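Local coordinates for ATP-dependent Clp protease proteolytic subunit (Listeria monocytogenes, PDB 4JCQ) that forms the proteolytic chamber of a Clp protease, a serine peptidase of family S14 that probably cleaves proteins unfolded by an ATP-dependent partner, here with an inactive catalytic triad, at the interface of chains A and B. Residues are numbered along the deposited sequence; one frame, centred on the assembly and turned at random. Chains: chain A/B, ATP-dependent Clp protease proteolytic subunit.

Contact 1: the interface of chains A and B. Residues chain A 32, 35-36, 39, 43, 69, 73; chain B 25, 27, 56, 86, 108.
B:Tyr27 pushes its ring against the helix of A:Gln32, A:Ala35, A:Glu36 and A:Ser39 in a helix-on-sheet interface between neighbouring ClpP subunits, of the kind that closes a heptameric ring. The CD1-CE1 side of the ring meets the helix backbone, with B:Tyr27 CD1 3.5 Å from A:Glu36 CA, while the carbonyl oxygen of A:Gln32 sits at the ring's edge, in its plane. With CG anti to the carbonyl carbon (chi1 -72°), the tyrosine carries its phenol to A:Ser39, where B:Tyr27 OH and the serine OG form a hydrogen bond of 3.0 Å whose direction is not settled. The OG of A:Ser39 also donates to A:Ala35 O one turn back, at 2.8 Å, which fixes the hydroxyl that the phenol meets. From the neighbouring helix the methyl CG2 of A:Thr69 comes tip to tip with the phenol end, 3.4 Å from B:Tyr27 OH. The other branch of this threonine, A:Thr69 OG1, pairs with B:Thr86 OG1 at 2.7 Å; the two side chains cross at about a right angle.

A:Glu36 has CG anti to the backbone N (chi1 -176°) and runs extended past the tyrosine, with its carboxylate turned 66° from the ring. Its CG packs on B:Leu25 CD1. A:Glu36 OE1 lies 2.9 Å from the oxygen of a water that also bonds B:Leu25 O and B:Tyr27 N, so the carboxylate reads strand backbone indirectly. Further along, the bent side chain of A:Met73 presents SD to B:Phe56 CE2 at 3.8 Å, tip to tip, with B:Leu108 CD2 nearby. Chain A thus supplies one flank of helices 32-48 and 64-76, and chain B supplies residues from strands 23-27, 53-59, 81-86 and 105-108.

Contact 2: the interface of chains A and B. Residues chain A 43, 46, 76-78; chain B 56, 186, 189.
A:Glu46 and B:Arg186 form a salt bridge backed by an aromatic ring, a polar lock between adjacent subunits of the ClpP (peptidase S14) ring that joins the end of one helix to the C-terminal region of the next chain. The two side chains meet tip to tip, and the guanidinium grips the carboxylate side-on through two nitrogens. B:Arg186 NH2 donates to A:Glu46 OE1 at 3.0 Å, close to the guanidinium plane, and B:Arg186 NE donates to A:Glu46 OE2, also at 3.0 Å. The fit is skewed, with the two planes 51° apart and NE reaching OE2 on its syn side but 32° out of the carboxylate plane. From the opposite face the backbone N of A:Lys78 donates to A:Glu46 OE2 at 3.0 Å, so two donors hold this oxygen and the chain after helix 64-76 positions the acid.

A:Phe76, its CG anti to the backbone N (chi1 179°), brings CE2 over one face of the guanidinium, 3.7 Å from B:Arg186 CZ, with ring and guanidinium tilted against each other. B:Arg186 CG lies above the rim of one face of the A:Phe76 ring, and the bend at chi2 beyond it turns the chain toward A:Glu46. At the ring's edge B:Leu189 CD2 lies 3.8 Å from A:Phe76 CZ, and A:Phe76 CE2 in turn meets the edge of B:Phe56. A:Leu43 CD2 flanks B:Arg186 NH2, and A:Lys78 CG packs on B:Arg186 CB.

Contact 1: the interface of chains A and B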
ATOM      1  N   GLN A  32      18.642  -0.357  -9.091  1.00 24.66           N
ATOM      2  CA  GLN A  32      18.133   0.755  -9.900  1.00 26.51           C
ATOM      3  C   GLN A  32      17.109   1.613  -9.148  1.00 25.20           C
ATOM      4  O   GLN A  32      17.056   2.832  -9.335  1.00 25.84           O
ATOM      5  CB  GLN A  32      17.567   0.245 -11.233  1.00 31.28           C
ATOM      6  CG  GLN A  32      18.644  -0.090 -12.260  1.00 35.98           C
ATOM      7  CD  GLN A  32      18.117  -0.848 -13.468  1.00 38.63           C
ATOM      8  OE1 GLN A  32      17.289  -1.754 -13.340  1.00 39.90           O
ATOM      9  NE2 GLN A  32      18.607  -0.486 -14.651  1.00 37.00           N
ATOM     10  N   ALA A  35      19.131   3.739  -6.846  1.00 21.42           N
ATOM     11  CA  ALA A  35      19.801   4.709  -7.714  1.00 22.13           C
ATOM     12  C   ALA A  35      18.874   5.866  -8.102  1.00 23.18           C
ATOM     13  O   ALA A  35      19.302   7.020  -8.120  1.00 23.90           O
ATOM     14  CB  ALA A  35      20.362   4.027  -8.956  1.00 21.93           C
ATOM     15  N   GLU A  36      17.614   5.551  -8.396  1.00 23.77           N
ATOM     16  CA  GLU A  36      16.614   6.568  -8.730  1.00 25.81           C
ATOM     17  C   GLU A  36      16.315   7.475  -7.536  1.00 26.30           C
ATOM     18  O   GLU A  36      16.286   8.698  -7.674  1.00 26.81           O
ATOM     19  CB  GLU A  36      15.325   5.927  -9.257  1.00 28.76           C
ATOM     20  CG  GLU A  36      14.285   6.942  -9.718  1.00 32.36           C
ATOM     21  CD  GLU A  36      13.089   6.321 -10.417  1.00 36.79           C
ATOM     22  OE1 GLU A  36      13.177   5.158 -10.864  1.00 38.72           O
ATOM     23  OE2 GLU A  36      12.054   7.010 -10.526  1.00 40.17           O
ATOM     24  N   SER A  39      19.443   9.597  -6.853  1.00 25.18           N
ATOM     25  CA  SER A  39      19.541  10.602  -7.916  1.00 26.44           C
ATOM     26  C   SER A  39      18.575  11.766  -7.686  1.00 27.51           C
ATOM     27  O   SER A  39      18.962  12.928  -7.812  1.00 27.95           O
ATOM     28  CB  SER A  39      19.297   9.979  -9.294  1.00 26.72           C
ATOM     29  OG  SER A  39      20.336   9.080  -9.646  1.00 26.15           O
ATOM     30  N   LEU A  43      19.742  15.633  -6.881  1.00 31.37           N
ATOM     31  CA  LEU A  43      19.297  16.687  -7.795  1.00 33.83           C
ATOM     32  C   LEU A  43      18.455  17.741  -7.080  1.00 34.28           C
ATOM     33  O   LEU A  43      18.571  18.933  -7.369  1.00 33.14           O
ATOM     34  CB  LEU A  43      18.525  16.094  -8.979  1.00 33.27           C
ATOM     35  CG  LEU A  43      19.334  15.323 -10.032  1.00 34.42           C
ATOM     36  CD1 LEU A  43      18.418  14.465 -10.892  1.00 33.25           C
ATOM     37  CD2 LEU A  43      20.170  16.258 -10.897  1.00 35.90           C
ATOM     38  N   THR A  69      25.871   4.715 -11.746  1.00 23.11           N
ATOM     39  CA  THR A  69      25.002   5.891 -11.795  1.00 23.00           C
ATOM     40  C   THR A  69      25.163   6.769 -10.553  1.00 22.27           C
ATOM     41  O   THR A  69      25.351   7.980 -10.671  1.00 23.44           O
ATOM     42  CB  THR A  69      23.520   5.500 -12.012  1.00 22.78           C
ATOM     43  OG1 THR A  69      23.355   4.999 -13.342  1.00 23.85           O
ATOM     44  CG2 THR A  69      22.595   6.701 -11.835  1.00 23.16           C
ATOM     45  N   MET A  73      26.679  10.451 -10.496  1.00 25.94           N
ATOM     46  CA  MET A  73      25.789  11.531 -10.051  1.00 27.11           C
ATOM     47  C   MET A  73      26.414  12.357  -8.928  1.00 27.27           C
ATOM     48  O   MET A  73      26.237  13.578  -8.879  1.00 27.55           O
ATOM     49  CB  MET A  73      24.420  10.989  -9.618  1.00 27.80           C
ATOM     50  CG  MET A  73      23.501  10.581 -10.766  1.00 31.31           C
ATOM     51  SD  MET A  73      23.120  11.880 -11.967  1.00 36.76           S
ATOM     52  CE  MET A  73      22.475  13.174 -10.914  1.00 30.06           C
TER
ATOM     53  N   LEU B  25      13.688  10.917 -14.795  1.00 25.33           N
ATOM     54  CA  LEU B  25      14.534   9.737 -14.657  1.00 24.52           C
ATOM     55  C   LEU B  25      13.860   8.523 -15.277  1.00 23.69           C
ATOM     56  O   LEU B  25      12.719   8.196 -14.944  1.00 25.03           O
ATOM     57  CB  LEU B  25      14.877   9.466 -13.185  1.00 25.69           C
ATOM     58  CG  LEU B  25      15.515  10.579 -12.343  1.00 27.41           C
ATOM     59  CD1 LEU B  25      15.861  10.051 -10.962  1.00 28.87           C
ATOM     60  CD2 LEU B  25      16.754  11.163 -13.002  1.00 27.80           C
ATOM     61  N   TYR B  27      14.785   4.910 -15.222  1.00 22.00           N
ATOM     62  CA  TYR B  27      15.630   3.879 -14.628  1.00 22.69           C
ATOM     63  C   TYR B  27      14.870   2.555 -14.591  1.00 23.35           C
ATOM     64  O   TYR B  27      13.728   2.505 -14.126  1.00 24.47           O
ATOM     65  CB  TYR B  27      16.034   4.259 -13.196  1.00 23.22           C
ATOM     66  CG  TYR B  27      17.041   5.391 -13.028  1.00 23.73           C
ATOM     67  CD1 TYR B  27      17.810   5.481 -11.869  1.00 24.99           C
ATOM     68  CD2 TYR B  27      17.219   6.373 -14.007  1.00 24.14           C
ATOM     69  CE1 TYR B  27      18.723   6.511 -11.686  1.00 25.74           C
ATOM     70  CE2 TYR B  27      18.133   7.404 -13.836  1.00 24.79           C
ATOM     71  CZ  TYR B  27      18.881   7.469 -12.672  1.00 25.06           C
ATOM     72  OH  TYR B  27      19.785   8.492 -12.494  1.00 24.20           O
ATOM     73  N   PHE B  56      17.640  11.527 -17.612  1.00 24.11           N
ATOM     74  CA  PHE B  56      18.698  10.578 -17.263  1.00 23.86           C
ATOM     75  C   PHE B  56      18.183   9.163 -17.504  1.00 23.58           C
ATOM     76  O   PHE B  56      17.143   8.777 -16.962  1.00 23.58           O
ATOM     77  CB  PHE B  56      19.138  10.746 -15.803  1.00 23.99           C
ATOM     78  CG  PHE B  56      19.875  12.031 -15.527  1.00 25.06           C
ATOM     79  CD1 PHE B  56      19.181  13.197 -15.217  1.00 25.37           C
ATOM     80  CD2 PHE B  56      21.266  12.073 -15.561  1.00 25.23           C
ATOM     81  CE1 PHE B  56      19.858  14.381 -14.958  1.00 26.51           C
ATOM     82  CE2 PHE B  56      21.949  13.254 -15.302  1.00 25.92           C
ATOM     83  CZ  PHE B  56      21.243  14.410 -15.001  1.00 26.12           C
ATOM     84  N   THR B  86      23.451   6.866 -18.367  1.00 21.85           N
ATOM     85  CA  THR B  86      24.154   6.544 -17.127  1.00 23.05           C
ATOM     86  C   THR B  86      23.985   5.073 -16.741  1.00 23.14           C
ATOM     87  O   THR B  86      22.882   4.533 -16.804  1.00 22.64           O
ATOM     88  CB  THR B  86      23.741   7.488 -15.967  1.00 24.11           C
ATOM     89  OG1 THR B  86      24.380   7.075 -14.757  1.00 25.80           O
ATOM     90  CG2 THR B  86      22.221   7.515 -15.761  1.00 24.24           C
ATOM     91  N   LEU B 108      27.304  10.152 -18.985  1.00 25.17           N
ATOM     92  CA  LEU B 108      28.190  10.096 -17.833  1.00 25.61           C
ATOM     93  C   LEU B 108      29.274   9.048 -18.127  1.00 25.67           C
ATOM     94  O   LEU B 108      29.039   8.135 -18.923  1.00 26.97           O
ATOM     95  CB  LEU B 108      27.386   9.770 -16.567  1.00 26.17           C
ATOM     96  CG  LEU B 108      26.892  10.927 -15.675  1.00 26.47           C
ATOM     97  CD1 LEU B 108      26.770  12.273 -16.383  1.00 26.24           C
ATOM     98  CD2 LEU B 108      25.587  10.570 -14.977  1.00 24.93           C
TER
HETATM   99  O   HOH W   1      12.394   5.640 -13.600  1.00 32.54           O

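Contact 2: the interface of chains A and B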
ATOM      1  N   LEU A  43      19.742  15.633  -6.881  1.00 31.37           N
ATOM      2  CA  LEU A  43      19.297  16.687  -7.795  1.00 33.83           C
ATOM      3  C   LEU A  43      18.455  17.741  -7.080  1.00 34.28           C
ATOM      4  O   LEU A  43      18.571  18.933  -7.369  1.00 33.14           O
ATOM      5  CB  LEU A  43      18.525  16.094  -8.979  1.00 33.27           C
ATOM      6  CG  LEU A  43      19.334  15.323 -10.032  1.00 34.42           C
ATOM      7  CD1 LEU A  43      18.418  14.465 -10.892  1.00 33.25           C
ATOM      8  CD2 LEU A  43      20.170  16.258 -10.897  1.00 35.90           C
ATOM      9  N   GLU A  46      20.852  19.804  -4.885  1.00 37.00           N
ATOM     10  CA  GLU A  46      21.617  20.670  -5.782  1.00 39.26           C
ATOM     11  C   GLU A  46      20.818  21.909  -6.192  1.00 41.23           C
ATOM     12  O   GLU A  46      21.359  23.016  -6.225  1.00 42.47           O
ATOM     13  CB  GLU A  46      22.069  19.898  -7.027  1.00 38.38           C
ATOM     14  CG  GLU A  46      22.826  20.749  -8.038  1.00 40.41           C
ATOM     15  CD  GLU A  46      23.155  20.016  -9.323  1.00 39.82           C
ATOM     16  OE1 GLU A  46      22.323  19.213  -9.801  1.00 40.87           O
ATOM     17  OE2 GLU A  46      24.251  20.260  -9.864  1.00 38.52           O
ATOM     18  N   PHE A  76      28.819  14.491 -10.663  1.00 32.30           N
ATOM     19  CA  PHE A  76      28.127  15.366 -11.615  1.00 34.96           C
ATOM     20  C   PHE A  76      27.598  16.655 -10.982  1.00 35.34           C
ATOM     21  O   PHE A  76      27.776  17.740 -11.538  1.00 35.77           O
ATOM     22  CB  PHE A  76      26.994  14.608 -12.321  1.00 35.13           C
ATOM     23  CG  PHE A  76      26.212  15.441 -13.298  1.00 38.61           C
ATOM     24  CD1 PHE A  76      26.734  15.741 -14.555  1.00 40.34           C
ATOM     25  CD2 PHE A  76      24.945  15.919 -12.970  1.00 39.23           C
ATOM     26  CE1 PHE A  76      26.012  16.508 -15.458  1.00 42.53           C
ATOM     27  CE2 PHE A  76      24.220  16.686 -13.870  1.00 41.61           C
ATOM     28  CZ  PHE A  76      24.753  16.979 -15.116  1.00 43.77           C
ATOM     29  N   ILE A  77      26.946  16.526  -9.830  1.00 34.11           N
ATOM     30  CA  ILE A  77      26.316  17.670  -9.162  1.00 35.33           C
ATOM     31  C   ILE A  77      27.349  18.686  -8.669  1.00 35.38           C
ATOM     32  O   ILE A  77      28.495  18.331  -8.386  1.00 33.31           O
ATOM     33  CB  ILE A  77      25.374  17.235  -8.011  1.00 34.18           C
ATOM     34  CG1 ILE A  77      26.138  16.440  -6.941  1.00 33.50           C
ATOM     35  CG2 ILE A  77      24.192  16.444  -8.564  1.00 30.71           C
ATOM     36  CD1 ILE A  77      25.368  16.222  -5.654  1.00 32.50           C
ATOM     37  N   LYS A  78      26.936  19.950  -8.584  1.00 37.18           N
ATOM     38  CA  LYS A  78      27.830  21.033  -8.169  1.00 39.11           C
ATOM     39  C   LYS A  78      28.271  20.990  -6.699  1.00 35.75           C
ATOM     40  O   LYS A  78      29.450  21.209  -6.419  1.00 35.48           O
ATOM     41  CB  LYS A  78      27.248  22.407  -8.531  1.00 44.98           C
ATOM     42  CG  LYS A  78      27.657  22.895  -9.915  1.00 54.80           C
ATOM     43  CD  LYS A  78      27.076  24.263 -10.245  1.00 63.92           C
ATOM     44  CE  LYS A  78      25.704  24.149 -10.890  1.00 69.38           C
ATOM     45  NZ  LYS A  78      25.191  25.465 -11.359  1.00 71.95           N
TER
ATOM     46  N   PHE B  56      17.640  11.527 -17.612  1.00 19.71           N
ATOM     47  CA  PHE B  56      18.698  10.578 -17.263  1.00 19.45           C
ATOM     48  C   PHE B  56      18.183   9.163 -17.504  1.00 19.27           C
ATOM     49  O   PHE B  56      17.143   8.777 -16.962  1.00 19.88           O
ATOM     50  CB  PHE B  56      19.138  10.746 -15.803  1.00 19.62           C
ATOM     51  CG  PHE B  56      19.875  12.031 -15.527  1.00 20.74           C
ATOM     52  CD1 PHE B  56      19.181  13.197 -15.217  1.00 21.95           C
ATOM     53  CD2 PHE B  56      21.266  12.073 -15.561  1.00 21.02           C
ATOM     54  CE1 PHE B  56      19.858  14.381 -14.958  1.00 23.32           C
ATOM     55  CE2 PHE B  56      21.949  13.254 -15.302  1.00 21.71           C
ATOM     56  CZ  PHE B  56      21.243  14.410 -15.001  1.00 22.02           C
ATOM     57  N   ARG B 186      28.579  19.367 -14.099  1.00 53.29           N
ATOM     58  CA  ARG B 186      27.432  20.183 -14.509  1.00 59.10           C
ATOM     59  C   ARG B 186      27.713  21.139 -15.665  1.00 64.01           C
ATOM     60  O   ARG B 186      26.863  21.322 -16.540  1.00 68.21           O
ATOM     61  CB  ARG B 186      26.892  20.979 -13.317  1.00 58.39           C
ATOM     62  CG  ARG B 186      25.720  20.329 -12.607  1.00 52.41           C
ATOM     63  CD  ARG B 186      24.418  20.555 -13.359  1.00 50.32           C
ATOM     64  NE  ARG B 186      23.295  19.888 -12.705  1.00 45.87           N
ATOM     65  CZ  ARG B 186      22.122  19.643 -13.282  1.00 44.47           C
ATOM     66  NH1 ARG B 186      21.899  20.003 -14.541  1.00 43.97           N
ATOM     67  NH2 ARG B 186      21.168  19.030 -12.599  1.00 41.86           N
ATOM     68  N   LEU B 189      27.055  20.288 -19.330  1.00 79.02           N
ATOM     69  CA  LEU B 189      25.661  20.250 -19.775  1.00 81.09           C
ATOM     70  C   LEU B 189      25.100  21.670 -19.947  1.00 92.19           C
ATOM     71  O   LEU B 189      23.910  21.914 -19.722  1.00 96.06           O
ATOM     72  CB  LEU B 189      24.819  19.438 -18.776  1.00 73.70           C
ATOM     73  CG  LEU B 189      23.422  18.933 -19.159  1.00 63.52           C
ATOM     74  CD1 LEU B 189      23.497  17.795 -20.164  1.00 48.88           C
ATOM     75  CD2 LEU B 189      22.656  18.492 -17.919  1.00 58.51           C
TER

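Contact 1 and contact 2 are neighbouring stretches of one subunit boundary, their C-alpha centres about 10 Å apart. Both draw on helices 32-48 and 64-76 of chain A and on strand 53-59 of chain B, with A:Leu43 and B:Phe56 common to the two. Contact 1 reads the sheet of the partner, whereas contact 2 adds its 3-10 helix 186-189 near the C-terminus. The boundary is not an exact two-fold: helices of one copy face strands of the next, which fits head-to-tail repetition around the seven-subunit ring. Contact 1 is nearer A:Ser91, about 17 Å from its centre against about 22 Å for contact 2.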